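Local coordinates for tube-forming protein in Mycobacterial Envelpe, TiME (Mycolicibacterium smegmatis, PDB 7CU9), which forms a putative secretion tube across the mycobacterial outer envelope and carries a PknH-like extracellular domain, at the interface of chains A and B. Numbering follows the deposited sequence. Chains: chain A/B, Tube-forming protein in Mycobacterial Envelpe, TiME.

The interface of chains A and B. Residues chain A 61-64, 90; chain B 150, 171-172, 175.
B:Asn172 reaches over from chain B to the segment A:Pro61 to A:Ala64 of chain A. Both chains are copies of one protein of the PknH-like extracellular domain family. The contact joins the start of strand 63-72 of one copy to the turn between strand 161-169 and helix 174-185 of the other. The whole A-B interface, of which this is a part, is not an exact two-fold. It could reflect how subunits join in the tube, but these two chains alone do not show that.

The backbone N of B:Asn172 donates to A:Leu63 O at 2.8 Å, from above the carbonyl plane. The side chain runs along chain A. CG stands anti to the backbone N (chi1 -166°), which directs the amide toward A:Asp62. B:Asn172 CB lies against A:Pro61 O at 3.2 Å, a packing contact, and also near A:Asp62 CA. CG lies near the methyl of A:Ala90, and B:Asn172 ND2 comes to 3.6 Å from A:Ala90 CB. At the tip, B:Asn172 ND2 donates to the carboxylate oxygen A:Asp62 OD1 at 3.0 Å. This oxygen is met nearly along its C-O axis and lies almost in the amide plane. The two side chains run side by side in the same direction, their flat groups 30° apart.

A:Asp62 OD1 also contacts a water, 2.9 Å away. This water bridges to B:Arg150 NH2, so the acid is gripped by an amide and a water. The charged groups themselves do not touch: A:Asp62 OD1 and B:Arg150 NH2 are 4.9 Å apart. The nearby guanidinium may still help stabilise a negative charge on the acid.

The bend of B:Arg150 at chi3 (-66°) accompanies a guanidinium edge that faces A:Pro61 O. A:Pro61 O is 2.8 Å from B:Arg150 NH2, but the N-H points elsewhere and no hydrogen bond is made. B:Arg150 NH2 instead donates to B:Gly171 O within its own chain, a longer bond. At the start of helix 174-185, B:Pro175 CG meets A:Ala90 CB at 3.8 Å, the same methyl that the B:Asn172 amide approaches.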
# COMPACT_ATOMS: atom_id res chain seq x y z
N PRO A 61 7.27 -7.99 2.60
CA PRO A 61 7.60 -7.54 1.25
C PRO A 61 6.38 -7.41 0.34
O PRO A 61 6.40 -6.56 -0.54
CB PRO A 61 8.56 -8.63 0.75
CG PRO A 61 9.23 -9.10 2.02
CD PRO A 61 8.13 -9.09 3.06
N ASP A 62 5.34 -8.22 0.57
CA ASP A 62 4.15 -8.29 -0.33
C ASP A 62 2.96 -7.52 0.25
O ASP A 62 1.87 -7.62 -0.34
CB ASP A 62 3.82 -9.74 -0.65
CG ASP A 62 4.82 -10.33 -1.62
OD1 ASP A 62 5.16 -9.63 -2.60
OD2 ASP A 62 5.28 -11.46 -1.37
N LEU A 63 3.13 -6.73 1.31
CA LEU A 63 2.05 -5.82 1.78
C LEU A 63 1.94 -4.66 0.78
O LEU A 63 2.87 -3.84 0.69
CB LEU A 63 2.31 -5.32 3.20
CG LEU A 63 1.19 -4.45 3.78
CD1 LEU A 63 -0.11 -5.23 3.91
CD2 LEU A 63 1.60 -3.88 5.12
N ALA A 64 0.84 -4.61 0.03
CA ALA A 64 0.61 -3.58 -1.01
C ALA A 64 0.06 -2.30 -0.38
O ALA A 64 0.48 -1.19 -0.75
CB ALA A 64 -0.30 -4.11 -2.08
N ALA A 90 0.05 -8.47 -2.25
CA ALA A 90 0.30 -8.63 -3.70
C ALA A 90 -0.15 -10.02 -4.17
O ALA A 90 -0.50 -10.16 -5.35
CB ALA A 90 1.76 -8.40 -4.01
N ARG B 150 10.99 0.14 -1.69
CA ARG B 150 11.16 -0.32 -3.09
C ARG B 150 10.29 0.54 -4.00
O ARG B 150 9.17 0.91 -3.61
CB ARG B 150 10.82 -1.81 -3.23
CG ARG B 150 11.81 -2.71 -2.50
CD ARG B 150 11.65 -4.17 -2.84
NE ARG B 150 10.37 -4.66 -2.35
CZ ARG B 150 9.76 -5.75 -2.78
NH1 ARG B 150 10.32 -6.52 -3.71
NH2 ARG B 150 8.59 -6.09 -2.28
N GLY B 171 6.83 -2.40 1.63
CA GLY B 171 6.01 -3.47 1.07
C GLY B 171 6.12 -3.51 -0.45
O GLY B 171 7.26 -3.41 -0.95
N ASN B 172 5.00 -3.62 -1.15
CA ASN B 172 4.98 -3.94 -2.60
C ASN B 172 4.11 -2.94 -3.36
O ASN B 172 2.87 -3.09 -3.33
CB ASN B 172 4.49 -5.37 -2.82
CG ASN B 172 4.77 -5.89 -4.21
OD1 ASN B 172 4.71 -5.15 -5.19
ND2 ASN B 172 5.09 -7.17 -4.31
N PRO B 175 1.32 -3.96 -7.40
CA PRO B 175 -0.10 -3.94 -7.74
C PRO B 175 -0.59 -2.52 -8.08
O PRO B 175 -1.29 -2.35 -9.07
CB PRO B 175 -0.75 -4.50 -6.47
CG PRO B 175 0.29 -5.45 -5.94
CD PRO B 175 1.60 -4.71 -6.15
O HOH W 1 7.97 -8.87 -2.85